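Local coordinates for protein Phikz039 (Pseudomonas phage phikz, PDB 3ZBQ) that is a phage-encoded member of the tubulin family, with guanosine-5'-diphosphate held in its pocket and a C-terminal domain of the phage tubulin-like type, at residues 228-233 with 273-278; 244-249 with 259-264; 240-245 with 253-258; 4-9 with 193-198. All coordinates share one frame; numbering follows the deposited sequence.

Interaction 1 of 4, residues 228-233 with 273-278; sequences FDRQEA and FDQMHF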
loop_
_atom_site.group_PDB
_atom_site.type_symbol
_atom_site.label_atom_id
_atom_site.label_comp_id
_atom_site.label_asym_id
_atom_site.label_seq_id
_atom_site.Cartn_x
_atom_site.Cartn_y
_atom_site.Cartn_z
ATOM N N PHE A 228 -1.525 -10.768 -16.115
ATOM C CA PHE A 228 -0.962 -10.469 -17.435
ATOM C C PHE A 228 -1.391 -11.419 -18.556
ATOM O O PHE A 228 -0.932 -11.292 -19.699
ATOM C CB PHE A 228 0.554 -10.335 -17.355
ATOM C CG PHE A 228 0.997 -9.200 -16.486
ATOM C CD1 PHE A 228 0.981 -7.897 -16.965
ATOM C CD2 PHE A 228 1.387 -9.427 -15.173
ATOM C CE1 PHE A 228 1.369 -6.843 -16.160
ATOM C CE2 PHE A 228 1.773 -8.376 -14.360
ATOM C CZ PHE A 228 1.776 -7.085 -14.856
ATOM N N ASP A 229 -2.291 -12.344 -18.230
ATOM C CA ASP A 229 -2.981 -13.140 -19.250
ATOM C C ASP A 229 -4.361 -13.611 -18.768
ATOM O O ASP A 229 -4.730 -13.385 -17.609
ATOM C CB ASP A 229 -2.118 -14.319 -19.724
ATOM C CG ASP A 229 -1.768 -15.292 -18.610
ATOM O OD1 ASP A 229 -2.515 -15.398 -17.618
ATOM O OD2 ASP A 229 -0.734 -15.977 -18.735
ATOM N N ARG A 230 -5.115 -14.263 -19.652
ATOM C CA ARG A 230 -6.470 -14.696 -19.321
ATOM C C ARG A 230 -6.463 -15.660 -18.150
ATOM O O ARG A 230 -7.290 -15.564 -17.235
ATOM C CB ARG A 230 -7.136 -15.370 -20.531
ATOM C CG ARG A 230 -8.632 -15.624 -20.349
ATOM C CD ARG A 230 -9.194 -16.566 -21.429
ATOM N NE ARG A 230 -8.722 -17.942 -21.251
ATOM C CZ ARG A 230 -7.808 -18.540 -22.017
ATOM N NH1 ARG A 230 -7.257 -17.896 -23.040
ATOM N NH2 ARG A 230 -7.445 -19.792 -21.758
ATOM N N GLN A 231 -5.514 -16.587 -18.182
ATOM C CA GLN A 231 -5.445 -17.654 -17.199
ATOM C C GLN A 231 -5.168 -17.158 -15.774
ATOM O O GLN A 231 -5.679 -17.728 -14.807
ATOM C CB GLN A 231 -4.414 -18.702 -17.638
ATOM C CG GLN A 231 -4.721 -19.334 -19.007
ATOM C CD GLN A 231 -4.126 -18.569 -20.199
ATOM O OE1 GLN A 231 -3.793 -17.387 -20.102
ATOM N NE2 GLN A 231 -3.992 -19.257 -21.330
ATOM N N GLU A 232 -4.375 -16.098 -15.639
ATOM C CA GLU A 232 -4.097 -15.537 -14.312
ATOM C C GLU A 232 -5.345 -14.875 -13.735
ATOM O O GLU A 232 -5.640 -15.014 -12.548
ATOM C CB GLU A 232 -2.927 -14.542 -14.353
ATOM C CG GLU A 232 -1.560 -15.182 -14.582
ATOM C CD GLU A 232 -0.417 -14.185 -14.485
ATOM O OE1 GLU A 232 -0.674 -12.958 -14.521
ATOM O OE2 GLU A 232 0.747 -14.628 -14.371
ATOM N N ALA A 233 -6.088 -14.170 -14.581
ATOM C CA ALA A 233 -7.331 -13.550 -14.132
ATOM C C ALA A 233 -8.352 -14.613 -13.740
ATOM O O ALA A 233 -9.078 -14.455 -12.762
ATOM C CB ALA A 233 -7.897 -12.639 -15.197
ATOM N N PHE A 273 1.320 -6.049 -25.677
ATOM C CA PHE A 273 0.693 -7.036 -24.805
ATOM C C PHE A 273 -0.598 -7.496 -25.443
ATOM O O PHE A 273 -1.209 -6.766 -26.219
ATOM C CB PHE A 273 0.470 -6.515 -23.370
ATOM C CG PHE A 273 -0.534 -5.391 -23.256
ATOM C CD1 PHE A 273 -1.891 -5.657 -23.110
ATOM C CD2 PHE A 273 -0.111 -4.068 -23.236
ATOM C CE1 PHE A 273 -2.811 -4.623 -22.986
ATOM C CE2 PHE A 273 -1.018 -3.030 -23.114
ATOM C CZ PHE A 273 -2.373 -3.304 -22.992
ATOM N N ASP A 274 -0.988 -8.724 -25.147
ATOM C CA ASP A 274 -2.244 -9.252 -25.632
ATOM C C ASP A 274 -3.371 -8.693 -24.763
ATOM O O ASP A 274 -4.276 -8.010 -25.248
ATOM C CB ASP A 274 -2.204 -10.779 -25.582
ATOM C CG ASP A 274 -3.546 -11.410 -25.863
ATOM O OD1 ASP A 274 -4.315 -10.850 -26.676
ATOM O OD2 ASP A 274 -3.826 -12.473 -25.268
ATOM N N GLN A 275 -3.301 -8.965 -23.467
ATOM C CA GLN A 275 -4.317 -8.458 -22.555
ATOM C C GLN A 275 -3.792 -8.285 -21.127
ATOM O O GLN A 275 -2.824 -8.939 -20.722
ATOM C CB GLN A 275 -5.546 -9.372 -22.585
ATOM C CG GLN A 275 -5.235 -10.831 -22.300
ATOM C CD GLN A 275 -6.373 -11.738 -22.691
ATOM O OE1 GLN A 275 -6.601 -11.992 -23.877
ATOM N NE2 GLN A 275 -7.106 -12.228 -21.699
ATOM N N MET A 276 -4.417 -7.378 -20.381
ATOM C CA MET A 276 -4.111 -7.204 -18.962
ATOM C C MET A 276 -5.419 -7.105 -18.200
ATOM O O MET A 276 -6.374 -6.496 -18.684
ATOM C CB MET A 276 -3.301 -5.929 -18.712
ATOM C CG MET A 276 -1.843 -5.990 -19.106
ATOM S SD MET A 276 -0.933 -4.601 -18.386
ATOM C CE MET A 276 -1.784 -3.203 -19.105
ATOM N N HIS A 277 -5.458 -7.691 -17.010
ATOM C CA HIS A 277 -6.667 -7.673 -16.202
ATOM C C HIS A 277 -6.371 -7.168 -14.810
ATOM O O HIS A 277 -5.362 -7.521 -14.201
ATOM C CB HIS A 277 -7.287 -9.066 -16.120
ATOM C CG HIS A 277 -7.524 -9.686 -17.458
ATOM N ND1 HIS A 277 -8.596 -9.342 -18.253
ATOM C CD2 HIS A 277 -6.803 -10.591 -18.162
ATOM C CE1 HIS A 277 -8.536 -10.025 -19.384
ATOM N NE2 HIS A 277 -7.461 -10.794 -19.350
ATOM N N PHE A 278 -7.267 -6.334 -14.306
ATOM C CA PHE A 278 -7.077 -5.749 -12.998
ATOM C C PHE A 278 -8.262 -6.208 -12.183
ATOM O O PHE A 278 -9.355 -5.665 -12.305
ATOM C CB PHE A 278 -6.987 -4.232 -13.136
ATOM C CG PHE A 278 -5.830 -3.786 -13.994
ATOM C CD1 PHE A 278 -5.931 -3.795 -15.385
ATOM C CD2 PHE A 278 -4.628 -3.392 -13.412
ATOM C CE1 PHE A 278 -4.853 -3.400 -16.188
ATOM C CE2 PHE A 278 -3.545 -3.001 -14.213
ATOM C CZ PHE A 278 -3.661 -3.005 -15.593
HETATM O O HOH W 1 -1.711 -11.326 -22.332
HETATM O O HOH W 2 -4.341 -14.491 -22.511
#
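Phe228 and Met276 lie side by side and point the same way. Met276 SD comes 3.9 Å from Phe228 CE1 and meets the ring obliquely, a Met-aromatic contact. A second pairing is polar against apolar: the amide of Gln275 crosses the Arg230 side chain at a slant, its NE2 resting 3.4 Å from Arg230 CB. Gln275 CG stands between the backbone N and the carbonyl carbon (chi1 55°), and the chain runs on extended to bring the amide there. That amide is held by His277, whose NE2 accepts from Gln275 NE2 at 2.8 Å, the donor lying in the imidazole plane. With ND1 bonded to Ser244, both nitrogens of this buried histidine are engaged. Here a short helix is docked on a strand of the C-terminal domain's sheet, and Asp229 is its N-cap: OD1 accepts from Glu232 N at 2.8 Å. Ala233 CB packs obliquely against the imidazole, 3.7 Å from His277 CG, while Asp229 O approaches the ring's edge at CD2. No direct hydrogen bond joins the two segments; instead a water donates to Phe228 O at 2.7 Å and accepts from Gln275 N at 3.1 Å.

Interaction 2 of 4, residues 244-249 with 259-264; sequences SLYTDP and LTRTTG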
loop_
_atom_site.group_PDB
_atom_site.type_symbol
_atom_site.label_atom_id
_atom_site.label_comp_id
_atom_site.label_asym_id
_atom_site.label_seq_id
_atom_site.Cartn_x
_atom_site.Cartn_y
_atom_site.Cartn_z
ATOM N N SER A 244 -10.449 -4.778 -17.833
ATOM C CA SER A 244 -9.609 -5.499 -18.780
ATOM C C SER A 244 -9.177 -4.610 -19.946
ATOM O O SER A 244 -9.971 -3.826 -20.466
ATOM C CB SER A 244 -10.342 -6.734 -19.314
ATOM O OG SER A 244 -10.691 -7.633 -18.275
ATOM N N LEU A 245 -7.915 -4.746 -20.352
ATOM C CA LEU A 245 -7.415 -4.104 -21.565
ATOM C C LEU A 245 -7.049 -5.149 -22.610
ATOM O O LEU A 245 -6.380 -6.127 -22.293
ATOM C CB LEU A 245 -6.178 -3.267 -21.253
ATOM C CG LEU A 245 -6.413 -2.016 -20.415
ATOM C CD1 LEU A 245 -5.089 -1.309 -20.107
ATOM C CD2 LEU A 245 -7.336 -1.086 -21.166
ATOM N N TYR A 246 -7.487 -4.933 -23.849
ATOM C CA TYR A 246 -7.107 -5.793 -24.968
ATOM C C TYR A 246 -6.493 -4.939 -26.072
ATOM O O TYR A 246 -6.937 -3.812 -26.303
ATOM C CB TYR A 246 -8.338 -6.515 -25.524
ATOM C CG TYR A 246 -9.104 -7.302 -24.489
ATOM C CD1 TYR A 246 -10.092 -6.691 -23.716
ATOM C CD2 TYR A 246 -8.846 -8.651 -24.285
ATOM C CE1 TYR A 246 -10.796 -7.406 -22.763
ATOM C CE2 TYR A 246 -9.545 -9.375 -23.338
ATOM C CZ TYR A 246 -10.515 -8.746 -22.578
ATOM O OH TYR A 246 -11.211 -9.466 -21.636
ATOM N N THR A 247 -5.468 -5.456 -26.748
ATOM C CA THR A 247 -4.962 -4.776 -27.939
ATOM C C THR A 247 -5.769 -5.224 -29.150
ATOM O O THR A 247 -5.793 -4.545 -30.175
ATOM C CB THR A 247 -3.478 -5.032 -28.184
ATOM O OG1 THR A 247 -3.183 -6.419 -27.967
ATOM C CG2 THR A 247 -2.622 -4.161 -27.248
ATOM N N ASP A 248 -6.419 -6.378 -29.024
ATOM C CA ASP A 248 -7.340 -6.861 -30.055
ATOM C C ASP A 248 -8.765 -6.921 -29.501
ATOM O O ASP A 248 -9.078 -7.773 -28.659
ATOM C CB ASP A 248 -6.906 -8.242 -30.547
ATOM C CG ASP A 248 -7.768 -8.760 -31.699
ATOM O OD1 ASP A 248 -8.777 -8.112 -32.064
ATOM O OD2 ASP A 248 -7.422 -9.828 -32.237
ATOM N N PRO A 249 -9.632 -6.014 -29.976
ATOM C CA PRO A 249 -11.014 -5.883 -29.497
ATOM C C PRO A 249 -11.796 -7.178 -29.657
ATOM O O PRO A 249 -12.713 -7.439 -28.869
ATOM C CB PRO A 249 -11.598 -4.803 -30.411
ATOM C CG PRO A 249 -10.406 -3.971 -30.796
ATOM C CD PRO A 249 -9.288 -4.966 -30.954
ATOM N N LEU A 259 -19.228 -9.022 -10.710
ATOM C CA LEU A 259 -20.283 -8.041 -10.416
ATOM C C LEU A 259 -20.209 -6.814 -11.326
ATOM O O LEU A 259 -21.216 -6.384 -11.884
ATOM C CB LEU A 259 -20.267 -7.620 -8.947
ATOM C CG LEU A 259 -20.353 -8.782 -7.949
ATOM C CD1 LEU A 259 -20.446 -8.266 -6.529
ATOM C CD2 LEU A 259 -21.559 -9.664 -8.266
ATOM N N THR A 260 -19.007 -6.262 -11.467
ATOM C CA THR A 260 -18.757 -5.159 -12.385
ATOM C C THR A 260 -17.618 -5.528 -13.344
ATOM O O THR A 260 -16.607 -6.098 -12.933
ATOM C CB THR A 260 -18.444 -3.850 -11.623
ATOM O OG1 THR A 260 -19.644 -3.348 -11.030
ATOM C CG2 THR A 260 -17.873 -2.783 -12.553
ATOM N N ARG A 261 -17.810 -5.242 -14.630
ATOM C CA ARG A 261 -16.754 -5.449 -15.619
ATOM C C ARG A 261 -16.656 -4.217 -16.514
ATOM O O ARG A 261 -17.667 -3.678 -16.984
ATOM C CB ARG A 261 -17.012 -6.710 -16.457
ATOM C CG ARG A 261 -15.940 -6.991 -17.533
ATOM C CD ARG A 261 -16.118 -8.359 -18.193
ATOM N NE ARG A 261 -14.998 -8.684 -19.079
ATOM C CZ ARG A 261 -14.995 -8.528 -20.400
ATOM N NH1 ARG A 261 -16.072 -8.060 -21.032
ATOM N NH2 ARG A 261 -13.912 -8.848 -21.096
ATOM N N THR A 262 -15.435 -3.763 -16.748
ATOM C CA THR A 262 -15.230 -2.694 -17.712
ATOM C C THR A 262 -14.031 -3.050 -18.584
ATOM O O THR A 262 -13.090 -3.709 -18.123
ATOM C CB THR A 262 -15.080 -1.323 -17.007
ATOM O OG1 THR A 262 -15.176 -0.265 -17.967
ATOM C CG2 THR A 262 -13.753 -1.230 -16.269
ATOM N N THR A 263 -14.073 -2.656 -19.854
ATOM C CA THR A 263 -12.991 -2.995 -20.779
ATOM C C THR A 263 -12.495 -1.782 -21.555
ATOM O O THR A 263 -13.251 -0.838 -21.799
ATOM C CB THR A 263 -13.398 -4.102 -21.785
ATOM O OG1 THR A 263 -14.322 -3.572 -22.746
ATOM C CG2 THR A 263 -14.026 -5.271 -21.066
ATOM N N GLY A 264 -11.226 -1.818 -21.948
ATOM C CA GLY A 264 -10.672 -0.781 -22.805
ATOM C C GLY A 264 -9.885 -1.401 -23.941
ATOM O O GLY A 264 -9.363 -2.510 -23.794
HETATM O O HOH W 3 -12.459 -9.540 -18.543
#
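Ser244 OG is gripped by a water at 2.6 Å, which also accepts from Arg261 NE across the strand pair at 2.7 Å, and by His277 ND1 of strand 275-281. The water thus links serine to arginine where their own side chains do not bond. Arg261 reaches this point with CG anti to the backbone N (chi1 180°) and a chain extended as far as NE. The side chains of Arg261 and Tyr246 cross at about a right angle, with ring and guanidinium planes 58° apart, and Arg261 NH2 gives Tyr246 OH a weak hydrogen bond of 2.8 Å; its stronger partner is Asp252, in a salt bridge. Thr263 CG2 lies over one guanidinium face, toward the rim, and Thr263 OG1 is bonded to Asp252 as well. The backbones pair as parallel strands: Ser244 N to Thr262 O at 2.9 Å, Gly264 N to Ser244 O at 2.8 Å, Tyr246 N to Gly264 O at 3.1 Å. On the other face Leu245 CD2 lies 3.7 Å from Gly264 CA, where no side chain intervenes. Strand 260-265 is one of the two outermost strands of the chain's mixed sheet; strand 239-246 separates it from strand 275-281, and helix 202-209 touches Thr262.

Interaction 3 of 4, residues 240-245 with 253-258; sequences ISIASL and VSISTV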
loop_
_atom_site.group_PDB
_atom_site.type_symbol
_atom_site.label_atom_id
_atom_site.label_comp_id
_atom_site.label_asym_id
_atom_site.label_seq_id
_atom_site.Cartn_x
_atom_site.Cartn_y
_atom_site.Cartn_z
ATOM N N ILE A 240 -14.963 -9.551 -7.745
ATOM C CA ILE A 240 -16.011 -8.542 -7.577
ATOM C C ILE A 240 -16.080 -7.584 -8.769
ATOM O O ILE A 240 -17.145 -7.360 -9.352
ATOM C CB ILE A 240 -15.784 -7.732 -6.286
ATOM C CG1 ILE A 240 -15.875 -8.658 -5.064
ATOM C CG2 ILE A 240 -16.775 -6.564 -6.191
ATOM C CD1 ILE A 240 -15.287 -8.063 -3.768
ATOM N N SER A 241 -14.930 -7.031 -9.137
ATOM C CA SER A 241 -14.867 -5.985 -10.154
ATOM C C SER A 241 -13.616 -6.162 -11.009
ATOM O O SER A 241 -12.507 -6.290 -10.485
ATOM C CB SER A 241 -14.872 -4.605 -9.492
ATOM O OG SER A 241 -15.037 -3.569 -10.441
ATOM N N ILE A 242 -13.795 -6.182 -12.328
ATOM C CA ILE A 242 -12.663 -6.406 -13.215
ATOM C C ILE A 242 -12.571 -5.342 -14.293
ATOM O O ILE A 242 -13.581 -4.981 -14.917
ATOM C CB ILE A 242 -12.682 -7.823 -13.845
ATOM C CG1 ILE A 242 -11.455 -8.019 -14.732
ATOM C CG2 ILE A 242 -13.958 -8.050 -14.655
ATOM C CD1 ILE A 242 -11.256 -9.454 -15.206
ATOM N N ALA A 243 -11.361 -4.830 -14.496
ATOM C CA ALA A 243 -11.063 -3.958 -15.630
ATOM C C ALA A 243 -10.094 -4.672 -16.559
ATOM O O ALA A 243 -9.029 -5.100 -16.133
ATOM C CB ALA A 243 -10.460 -2.650 -15.166
ATOM N N SER A 244 -10.449 -4.778 -17.833
ATOM C CA SER A 244 -9.609 -5.499 -18.780
ATOM C C SER A 244 -9.177 -4.610 -19.946
ATOM O O SER A 244 -9.971 -3.826 -20.466
ATOM C CB SER A 244 -10.342 -6.734 -19.314
ATOM O OG SER A 244 -10.691 -7.633 -18.275
ATOM N N LEU A 245 -7.915 -4.746 -20.352
ATOM C CA LEU A 245 -7.415 -4.104 -21.565
ATOM C C LEU A 245 -7.049 -5.149 -22.610
ATOM O O LEU A 245 -6.380 -6.127 -22.293
ATOM C CB LEU A 245 -6.178 -3.267 -21.253
ATOM C CG LEU A 245 -6.413 -2.016 -20.415
ATOM C CD1 LEU A 245 -5.089 -1.309 -20.107
ATOM C CD2 LEU A 245 -7.336 -1.086 -21.166
ATOM N N VAL A 253 -13.666 -10.908 -24.171
ATOM C CA VAL A 253 -14.576 -11.965 -23.727
ATOM C C VAL A 253 -14.557 -12.042 -22.207
ATOM O O VAL A 253 -13.486 -12.162 -21.610
ATOM C CB VAL A 253 -14.168 -13.337 -24.285
ATOM C CG1 VAL A 253 -15.119 -14.430 -23.784
ATOM C CG2 VAL A 253 -14.124 -13.310 -25.804
ATOM N N SER A 254 -15.732 -11.978 -21.583
ATOM C CA SER A 254 -15.822 -12.068 -20.123
ATOM C C SER A 254 -15.200 -13.373 -19.626
ATOM O O SER A 254 -15.411 -14.439 -20.207
ATOM C CB SER A 254 -17.275 -11.962 -19.656
ATOM O OG SER A 254 -17.340 -11.874 -18.242
ATOM N N ILE A 255 -14.425 -13.283 -18.553
ATOM C CA ILE A 255 -13.679 -14.438 -18.075
ATOM C C ILE A 255 -14.524 -15.352 -17.192
ATOM O O ILE A 255 -14.682 -16.533 -17.488
ATOM C CB ILE A 255 -12.389 -13.990 -17.368
ATOM C CG1 ILE A 255 -11.483 -13.303 -18.396
ATOM C CG2 ILE A 255 -11.706 -15.170 -16.697
ATOM C CD1 ILE A 255 -10.147 -12.865 -17.867
ATOM N N SER A 256 -15.075 -14.791 -16.122
ATOM C CA SER A 256 -15.943 -15.527 -15.216
ATOM C C SER A 256 -17.035 -14.586 -14.721
ATOM O O SER A 256 -16.977 -13.379 -14.963
ATOM C CB SER A 256 -15.139 -16.063 -14.028
ATOM O OG SER A 256 -14.572 -14.997 -13.288
ATOM N N THR A 257 -18.031 -15.146 -14.042
ATOM C CA THR A 257 -19.071 -14.357 -13.391
ATOM C C THR A 257 -18.437 -13.290 -12.497
ATOM O O THR A 257 -17.535 -13.583 -11.710
ATOM C CB THR A 257 -19.962 -15.251 -12.525
ATOM O OG1 THR A 257 -20.492 -16.317 -13.323
ATOM C CG2 THR A 257 -21.099 -14.450 -11.957
ATOM N N VAL A 258 -18.909 -12.054 -12.620
ATOM C CA VAL A 258 -18.303 -10.929 -11.920
ATOM C C VAL A 258 -19.360 -9.850 -11.742
ATOM O O VAL A 258 -20.318 -9.781 -12.530
ATOM C CB VAL A 258 -17.044 -10.413 -12.688
ATOM C CG1 VAL A 258 -17.435 -9.691 -13.978
ATOM C CG2 VAL A 258 -16.185 -9.519 -11.804
#
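Val258 turns a methyl onto the peptide backbone of a strand: CG2 sits 3.4 Å from Ile240 O and 3.9 Å from Ser241 N, so its nearest neighbour is a carbonyl oxygen and not another hydrocarbon. The two methyls divide. CG2 is anti to the backbone N and goes to the backbone of Ile240, while CG1 stands between N and the carbonyl carbon (chi1 72°) and comes 3.9 Å from Ile242 CG2. The side chains of Ile242 and Val258 cross at about a right angle, meeting through the branch methyl of Ile242. Ile242 sends its longer branch toward Ile255, three residues earlier in the loop, where the two CD1 atoms of Ile242 and Ile255 approach at 4.5 Å, a looser contact. The strand itself is irregular here: Ile240 and Ser241 both face Ile280 of strand 275-281, a classic beta bulge. Segment 253-258 belongs to the crossover connection between the parallel strands 239-246 and 260-265. Ile255 also touches His277 of strand 275-281 and Ala233 of helix 230-234. No hydrogen bond crosses between the two segments, so what joins them directly is van der Waals contact, methyl on methyl and methyl on carbonyl.

Interaction 4 of 4, residues 4-9 with 193-198; sequences KVKTRI and FNQEHQ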
loop_
_atom_site.group_PDB
_atom_site.type_symbol
_atom_site.label_atom_id
_atom_site.label_comp_id
_atom_site.label_asym_id
_atom_site.label_seq_id
_atom_site.Cartn_x
_atom_site.Cartn_y
_atom_site.Cartn_z
ATOM N N LYS A 4 -6.768 18.511 -13.091
ATOM C CA LYS A 4 -6.287 17.374 -12.311
ATOM C C LYS A 4 -5.389 16.519 -13.180
ATOM O O LYS A 4 -5.688 16.304 -14.349
ATOM C CB LYS A 4 -7.455 16.514 -11.812
ATOM C CG LYS A 4 -8.245 17.100 -10.647
ATOM C CD LYS A 4 -9.492 16.268 -10.320
ATOM C CE LYS A 4 -9.160 14.973 -9.578
ATOM N NZ LYS A 4 -10.394 14.361 -9.002
ATOM N N VAL A 5 -4.294 16.017 -12.614
ATOM C CA VAL A 5 -3.455 15.075 -13.346
ATOM C C VAL A 5 -4.226 13.765 -13.517
ATOM O O VAL A 5 -5.155 13.493 -12.755
ATOM C CB VAL A 5 -2.111 14.830 -12.632
ATOM C CG1 VAL A 5 -1.299 16.119 -12.585
ATOM C CG2 VAL A 5 -2.338 14.290 -11.220
ATOM N N LYS A 6 -3.864 12.975 -14.526
ATOM C CA LYS A 6 -4.529 11.695 -14.757
ATOM C C LYS A 6 -4.290 10.713 -13.611
ATOM O O LYS A 6 -5.219 10.065 -13.125
ATOM C CB LYS A 6 -4.083 11.085 -16.084
ATOM C CG LYS A 6 -4.456 11.941 -17.296
ATOM C CD LYS A 6 -3.928 11.338 -18.585
ATOM C CE LYS A 6 -4.281 12.226 -19.773
ATOM N NZ LYS A 6 -3.950 11.550 -21.062
ATOM N N THR A 7 -3.041 10.616 -13.173
ATOM C CA THR A 7 -2.695 9.721 -12.083
ATOM C C THR A 7 -1.663 10.395 -11.185
ATOM O O THR A 7 -0.592 10.780 -11.659
ATOM C CB THR A 7 -2.084 8.405 -12.610
ATOM O OG1 THR A 7 -3.013 7.748 -13.487
ATOM C CG2 THR A 7 -1.732 7.485 -11.454
ATOM N N ARG A 8 -2.000 10.563 -9.907
ATOM C CA ARG A 8 -1.028 11.015 -8.910
ATOM C C ARG A 8 -0.527 9.799 -8.150
ATOM O O ARG A 8 -1.320 8.981 -7.666
ATOM C CB ARG A 8 -1.663 12.010 -7.919
ATOM C CG ARG A 8 -0.688 12.612 -6.878
ATOM C CD ARG A 8 0.183 13.721 -7.477
ATOM N NE ARG A 8 -0.608 14.896 -7.842
ATOM C CZ ARG A 8 -0.173 15.880 -8.625
ATOM N NH1 ARG A 8 1.046 15.832 -9.132
ATOM N NH2 ARG A 8 -0.968 16.908 -8.913
ATOM N N ILE A 9 0.787 9.667 -8.031
ATOM C CA ILE A 9 1.331 8.585 -7.231
ATOM C C ILE A 9 1.982 9.170 -5.986
ATOM O O ILE A 9 2.794 10.090 -6.086
ATOM C CB ILE A 9 2.350 7.758 -8.021
ATOM C CG1 ILE A 9 1.749 7.330 -9.376
ATOM C CG2 ILE A 9 2.785 6.564 -7.198
ATOM C CD1 ILE A 9 2.673 6.422 -10.221
ATOM N N PHE A 193 -4.712 3.630 -16.358
ATOM C CA PHE A 193 -5.301 4.916 -15.991
ATOM C C PHE A 193 -4.963 6.061 -16.956
ATOM O O PHE A 193 -5.326 7.212 -16.700
ATOM C CB PHE A 193 -4.812 5.316 -14.587
ATOM C CG PHE A 193 -5.233 4.379 -13.480
ATOM C CD1 PHE A 193 -6.403 3.640 -13.562
ATOM C CD2 PHE A 193 -4.448 4.265 -12.328
ATOM C CE1 PHE A 193 -6.789 2.787 -12.527
ATOM C CE2 PHE A 193 -4.834 3.417 -11.280
ATOM C CZ PHE A 193 -5.997 2.682 -11.375
ATOM N N ASN A 194 -4.264 5.773 -18.049
ATOM C CA ASN A 194 -3.710 6.866 -18.856
ATOM C C ASN A 194 -4.730 7.597 -19.761
ATOM O O ASN A 194 -4.392 8.581 -20.435
ATOM C CB ASN A 194 -2.449 6.429 -19.622
ATOM C CG ASN A 194 -2.745 5.540 -20.836
ATOM O OD1 ASN A 194 -3.884 5.428 -21.296
ATOM N ND2 ASN A 194 -1.701 4.914 -21.369
ATOM N N GLN A 195 -5.966 7.099 -19.755
ATOM C CA GLN A 195 -7.091 7.728 -20.457
ATOM C C GLN A 195 -6.960 7.724 -21.987
ATOM O O GLN A 195 -7.706 8.435 -22.681
ATOM C CB GLN A 195 -7.339 9.145 -19.917
ATOM C CG GLN A 195 -7.719 9.183 -18.436
ATOM C CD GLN A 195 -7.904 10.591 -17.909
ATOM O OE1 GLN A 195 -8.151 11.527 -18.677
ATOM N NE2 GLN A 195 -7.777 10.755 -16.591
ATOM N N GLU A 196 -6.052 6.896 -22.511
ATOM C CA GLU A 196 -5.843 6.803 -23.965
ATOM C C GLU A 196 -6.583 5.658 -24.653
ATOM O O GLU A 196 -6.497 5.509 -25.871
ATOM C CB GLU A 196 -4.353 6.652 -24.285
ATOM C CG GLU A 196 -3.476 7.809 -23.838
ATOM C CD GLU A 196 -1.991 7.485 -23.946
ATOM O OE1 GLU A 196 -1.640 6.407 -24.484
ATOM O OE2 GLU A 196 -1.177 8.306 -23.479
ATOM N N HIS A 197 -7.297 4.839 -23.894
ATOM C CA HIS A 197 -7.839 3.602 -24.451
ATOM C C HIS A 197 -9.288 3.754 -24.878
ATOM O O HIS A 197 -10.099 4.313 -24.140
ATOM C CB HIS A 197 -7.692 2.457 -23.453
ATOM C CG HIS A 197 -6.333 2.380 -22.840
ATOM N ND1 HIS A 197 -5.197 2.161 -23.589
ATOM C CD2 HIS A 197 -5.921 2.510 -21.556
ATOM C CE1 HIS A 197 -4.143 2.151 -22.789
ATOM N NE2 HIS A 197 -4.558 2.354 -21.549
ATOM N N GLN A 198 -9.593 3.248 -26.069
ATOM C CA GLN A 198 -10.942 3.305 -26.621
ATOM C C GLN A 198 -11.916 2.586 -25.714
ATOM O O GLN A 198 -11.621 1.481 -25.239
ATOM C CB GLN A 198 -10.996 2.641 -27.999
ATOM C CG GLN A 198 -10.027 3.220 -29.003
ATOM C CD GLN A 198 -10.139 4.724 -29.111
ATOM O OE1 GLN A 198 -11.123 5.253 -29.634
ATOM N NE2 GLN A 198 -9.130 5.428 -28.600
HETATM O O HOH W 4 -6.864 8.460 -14.865
HETATM O O HOH W 5 -2.061 9.755 -21.511
#
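The backbones of Lys6 and Thr7 run past Asn194 and Phe193, Lys6 CA standing 6.4 Å from Asn194 CA, too far for strand pairing, so side chains and waters fill the gap. Lys6, fully extended beyond CG, lies obliquely across the Gln195 amide, with CG 3.6 Å from Gln195 NE2. Its NZ gives a hydrogen bond of 3.1 Å to Asn194 O, tilted 23° from the carbonyl plane. A water bridges this end, accepting from Lys6 NZ at 2.6 Å and donating to both Asn194 O and Glu196 OE2. The partner segment is the turn that ends helix 175-192: Gln195 leaves helical geometry with positive phi, and Asn194 OD1 accepts from Glu196 N at 2.9 Å in an Asx turn. Deeper in, Thr7 crosses Phe193 at about a right angle, its OG1 3.2 Å from Phe193 CB and near the ring plane; that hydroxyl bonds to Thr97 of the next strand. A second water donates to Lys6 O and Phe193 O and accepts from Gln195 NE2, an amide also held by Asp96.

In the fold
Interactions 1, 2 and 3 gather in the C-terminal domain, with centres 7 to 10 Å apart, whereas interaction 4 lies about 20 Å from the centre of interaction 1, at the start of strand 7-12 in the same sheet. Interactions 2 and 3 share strand 239-246, and both are nested along the chain inside the loop closed by interaction 1. The most buried is interaction 2, built on backbone pairing; the others are partly buried. Interaction 3 is apolar, methyls on methyls and on a backbone carbonyl, interaction 1 mixes Met-aromatic and histidine contacts with water, and interaction 4 depends on a lysine and waters. His277 with Ser244 ties interaction 1 to interactions 2 and 3; Leu245 against His197 brings interaction 4 into touch with those two.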